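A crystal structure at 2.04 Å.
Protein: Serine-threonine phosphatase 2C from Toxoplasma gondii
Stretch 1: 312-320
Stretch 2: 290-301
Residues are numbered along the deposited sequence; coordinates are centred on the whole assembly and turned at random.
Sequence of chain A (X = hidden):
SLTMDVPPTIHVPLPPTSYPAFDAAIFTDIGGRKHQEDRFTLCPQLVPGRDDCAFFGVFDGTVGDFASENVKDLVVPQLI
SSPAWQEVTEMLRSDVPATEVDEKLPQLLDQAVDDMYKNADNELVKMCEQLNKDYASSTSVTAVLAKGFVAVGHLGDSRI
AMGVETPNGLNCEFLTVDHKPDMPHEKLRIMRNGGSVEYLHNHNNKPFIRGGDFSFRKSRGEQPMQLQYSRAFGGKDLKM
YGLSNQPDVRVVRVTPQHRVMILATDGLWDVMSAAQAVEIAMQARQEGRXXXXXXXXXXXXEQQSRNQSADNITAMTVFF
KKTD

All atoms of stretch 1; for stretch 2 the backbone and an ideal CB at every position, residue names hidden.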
# COMPACT_ATOMS: atom_id res chain seq x y z
N ASN A 312 7.57 11.26 -6.43
CA ASN A 312 7.14 10.21 -7.36
C ASN A 312 5.64 10.14 -7.07
O ASN A 312 5.22 10.31 -5.92
CB ASN A 312 7.74 8.83 -7.02
CG ASN A 312 9.23 8.73 -7.29
OD1 ASN A 312 9.78 9.44 -8.13
ND2 ASN A 312 9.88 7.82 -6.58
N ILE A 313 4.83 9.89 -8.10
CA ILE A 313 3.38 9.81 -7.93
C ILE A 313 2.86 8.57 -8.63
O ILE A 313 3.15 8.34 -9.80
CB ILE A 313 2.65 11.03 -8.52
CG1 ILE A 313 3.31 12.33 -8.05
CG2 ILE A 313 1.18 11.02 -8.08
CD1 ILE A 313 2.73 13.58 -8.69
N THR A 314 2.09 7.77 -7.91
CA THR A 314 1.52 6.55 -8.46
C THR A 314 0.08 6.43 -8.00
O THR A 314 -0.23 6.60 -6.81
CB THR A 314 2.30 5.31 -8.01
OG1 THR A 314 3.61 5.34 -8.59
CG2 THR A 314 1.59 4.03 -8.43
N ALA A 315 -0.81 6.15 -8.95
CA ALA A 315 -2.22 6.00 -8.64
C ALA A 315 -2.78 4.77 -9.35
O ALA A 315 -2.49 4.52 -10.52
CB ALA A 315 -2.99 7.25 -9.05
N MSE A 316 -3.57 3.99 -8.63
CA MSE A 316 -4.20 2.79 -9.17
C MSE A 316 -5.67 2.97 -8.84
O MSE A 316 -6.04 3.07 -7.67
CB MSE A 316 -3.64 1.54 -8.47
CG MSE A 316 -4.21 0.21 -9.00
SE MSE A 316 -3.52 -1.36 -8.04
CE MSE A 316 -1.84 -1.54 -8.97
N THR A 317 -6.51 3.05 -9.87
CA THR A 317 -7.94 3.23 -9.69
C THR A 317 -8.72 1.95 -9.98
O THR A 317 -8.48 1.29 -10.99
CB THR A 317 -8.48 4.36 -10.59
OG1 THR A 317 -8.03 4.17 -11.94
CG2 THR A 317 -8.00 5.72 -10.09
N VAL A 318 -9.65 1.61 -9.09
CA VAL A 318 -10.46 0.41 -9.25
C VAL A 318 -11.94 0.77 -9.13
O VAL A 318 -12.38 1.26 -8.10
CB VAL A 318 -10.11 -0.64 -8.17
CG1 VAL A 318 -10.93 -1.91 -8.38
CG2 VAL A 318 -8.61 -0.95 -8.21
N PHE A 319 -12.69 0.53 -10.20
CA PHE A 319 -14.12 0.84 -10.19
C PHE A 319 -14.90 -0.47 -10.12
O PHE A 319 -14.82 -1.30 -11.02
CB PHE A 319 -14.51 1.62 -11.45
CG PHE A 319 -13.90 2.99 -11.53
CD1 PHE A 319 -14.58 4.10 -11.02
CD2 PHE A 319 -12.64 3.18 -12.09
CE1 PHE A 319 -14.02 5.37 -11.07
CE2 PHE A 319 -12.06 4.45 -12.14
CZ PHE A 319 -12.75 5.54 -11.63
N PHE A 320 -15.65 -0.64 -9.03
CA PHE A 320 -16.43 -1.84 -8.83
C PHE A 320 -17.60 -1.92 -9.81
O PHE A 320 -18.03 -0.91 -10.36
CB PHE A 320 -16.95 -1.87 -7.39
CG PHE A 320 -15.86 -1.82 -6.36
CD1 PHE A 320 -14.98 -2.89 -6.20
CD2 PHE A 320 -15.69 -0.70 -5.55
CE1 PHE A 320 -13.95 -2.85 -5.26
CE2 PHE A 320 -14.66 -0.64 -4.60
CZ PHE A 320 -13.79 -1.72 -4.46
N UNK A 290 -8.53 8.39 -18.75
CA UNK A 290 -7.79 7.49 -17.87
C UNK A 290 -7.83 8.05 -16.44
O UNK A 290 -7.12 9.00 -16.11
CB UNK A 290 -6.35 7.32 -18.35
N UNK A 291 -8.65 7.46 -15.56
CA UNK A 291 -8.78 7.92 -14.17
C UNK A 291 -7.46 8.05 -13.41
O UNK A 291 -7.22 9.04 -12.73
CB UNK A 291 -9.69 6.96 -13.41
N UNK A 292 -6.62 7.03 -13.52
CA UNK A 292 -5.33 7.03 -12.83
C UNK A 292 -4.40 8.09 -13.41
O UNK A 292 -3.66 8.74 -12.67
CB UNK A 292 -4.68 5.65 -12.92
N UNK A 293 -4.45 8.27 -14.72
CA UNK A 293 -3.60 9.27 -15.34
C UNK A 293 -4.10 10.65 -14.95
O UNK A 293 -3.32 11.57 -14.72
CB UNK A 293 -3.57 9.11 -16.86
N UNK A 294 -5.42 10.79 -14.87
CA UNK A 294 -6.02 12.06 -14.50
C UNK A 294 -5.52 12.46 -13.11
O UNK A 294 -5.14 13.60 -12.88
CB UNK A 294 -7.55 11.97 -14.53
N UNK A 295 -5.52 11.50 -12.18
CA UNK A 295 -5.06 11.77 -10.82
C UNK A 295 -3.61 12.22 -10.78
O UNK A 295 -3.25 13.13 -10.04
CB UNK A 295 -5.23 10.52 -9.95
N UNK A 296 -2.76 11.57 -11.58
CA UNK A 296 -1.35 11.94 -11.59
C UNK A 296 -1.09 13.28 -12.28
O UNK A 296 -0.40 14.14 -11.73
CB UNK A 296 -0.54 10.84 -12.28
N UNK A 297 -1.66 13.47 -13.47
CA UNK A 297 -1.44 14.72 -14.20
C UNK A 297 -2.01 15.94 -13.46
O UNK A 297 -1.39 17.00 -13.46
CB UNK A 297 -2.07 14.62 -15.59
N UNK A 298 -3.17 15.78 -12.83
CA UNK A 298 -3.81 16.85 -12.07
C UNK A 298 -2.92 17.25 -10.90
O UNK A 298 -2.77 18.44 -10.59
CB UNK A 298 -5.19 16.42 -11.57
N UNK A 299 -2.33 16.26 -10.24
CA UNK A 299 -1.45 16.48 -9.11
C UNK A 299 -0.19 17.21 -9.54
O UNK A 299 0.26 18.14 -8.86
CB UNK A 299 -1.09 15.15 -8.44
N UNK A 300 0.38 16.79 -10.67
CA UNK A 300 1.58 17.41 -11.19
C UNK A 300 1.34 18.87 -11.60
O UNK A 300 2.18 19.73 -11.37
CB UNK A 300 2.10 16.61 -12.38
N UNK A 301 0.18 19.14 -12.18
CA UNK A 301 -0.16 20.49 -12.59
C UNK A 301 -0.25 21.40 -11.37
O UNK A 301 0.28 22.51 -11.37
CB UNK A 301 -1.48 20.50 -13.37

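Strand 313-320 and helix 291-301 run roughly antiparallel, at 148° between their directions, with axes 7.3 Å apart at closest approach. Alternate strand residues, Ile 313, Ala 315, Thr 317 and Phe 319, point toward the helix.

Position 290 directly precedes the helix and its CB turns away from the strand, so a capping residue such as Asn, Asp, Ser or Thr would suit. It is Asn 290, whose OD1 accepts from the backbone N of residue 293 at 3.0 Å.

At 291, in the first turn, phi is -53° and the ideal CB lies 3.6 Å from Thr 317 OG1 and 3.7 Å from Phe 319 CE2. A compact apolar residue fits, and proline is favoured here because a first-turn nitrogen needs no helical acceptor. Pro 291 places CG 3.6 Å from Phe 319 CE2, meeting the ring obliquely.

Position 292 is the tightest: the CA of 292 is 5.3 Å from Ala 315 CA, and the ideal CB of 292 is 3.4 Å from Ala 315 O. Gly, Ala or perhaps Ser would be expected. Ala 292 lets the backbones approach this closely, the small Ala 315 facing it.

Positions 293 and 294 find nothing of the strand within 5.5 Å of their ideal CB atoms, and stretch 1 sets little limit on either; they are Gln 293, pointing away, and Ala 294.

At 295 the CB points toward the strand, 4.1 Å from Ala 315 CB, with the methyl of Thr 317 beyond. Leu, Ile or Met could fill this space. Leu 295 (chi1 m, chi2 t) brings CD1 to 3.6 Å from Thr 317 CG2 and 4.0 Å from Ala 315 CB.

The CB of 296 points sideways, 4.5 Å from Ile 313 CG2; Val, Ile or Ala would suit. Val 296, with chi1 t, sets CG2 4.1 Å from both Ile 313 CG2 and Ala 315 CB.

Positions 297 and 298 leave the strand, and many residues are possible; they are Glu 297 and selenomethionine Met 298.

At 299 the CB faces Ile 313 CD1 at 4.1 Å, which suits Ala, Val or Thr. Thr 299 packs CG2 3.5 Å from Ile 313 CD1, while OG1 donates to Leu 295 O (2.8 Å), satisfying the hydroxyl within the helix.

Position 300 starts sideways, its ideal CB 4.8 Å from Ile 313 CD1, so a longer apolar chain such as Leu or Met could reach back. Leu 300 does, with CD2 3.6 Å from Ile 313 CD1.

Position 301 is beyond reach of the strand and little constrained by it; it is Ala 301.

Stretch 2 (290-301) NPAQALVEMTLA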
# COMPACT_ATOMS: atom_id res chain seq x y z
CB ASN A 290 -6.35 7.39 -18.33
CG ASN A 290 -5.58 6.32 -17.60
OD1 ASN A 290 -5.77 6.11 -16.40
ND2 ASN A 290 -4.68 5.65 -18.30
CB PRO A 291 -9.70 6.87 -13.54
CG PRO A 291 -10.49 6.36 -14.72
CD PRO A 291 -9.42 6.23 -15.76
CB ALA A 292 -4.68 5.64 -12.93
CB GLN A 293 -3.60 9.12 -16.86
CG GLN A 293 -2.69 10.10 -17.57
CD GLN A 293 -2.85 10.03 -19.07
OE1 GLN A 293 -3.96 10.19 -19.59
NE2 GLN A 293 -1.76 9.80 -19.78
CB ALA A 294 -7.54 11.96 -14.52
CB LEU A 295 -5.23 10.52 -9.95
CG LEU A 295 -6.65 10.20 -9.48
CD1 LEU A 295 -6.69 8.85 -8.79
CD2 LEU A 295 -7.12 11.29 -8.54
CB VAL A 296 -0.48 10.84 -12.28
CG1 VAL A 296 0.96 11.31 -12.42
CG2 VAL A 296 -0.54 9.55 -11.46
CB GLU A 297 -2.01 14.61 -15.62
CG GLU A 297 -1.47 13.39 -16.36
CD GLU A 297 -1.69 13.45 -17.87
OE1 GLU A 297 -2.80 13.83 -18.29
OE2 GLU A 297 -0.75 13.09 -18.62
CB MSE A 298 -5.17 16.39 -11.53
CG MSE A 298 -6.25 16.16 -12.56
SE MSE A 298 -7.07 17.78 -13.16
CE MSE A 298 -8.59 17.81 -11.98
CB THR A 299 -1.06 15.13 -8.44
OG1 THR A 299 -2.24 14.53 -7.89
CG2 THR A 299 -0.03 15.34 -7.33
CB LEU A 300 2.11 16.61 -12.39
CG LEU A 300 2.76 15.26 -12.05
CD1 LEU A 300 2.97 14.43 -13.31
CD2 LEU A 300 4.08 15.52 -11.35
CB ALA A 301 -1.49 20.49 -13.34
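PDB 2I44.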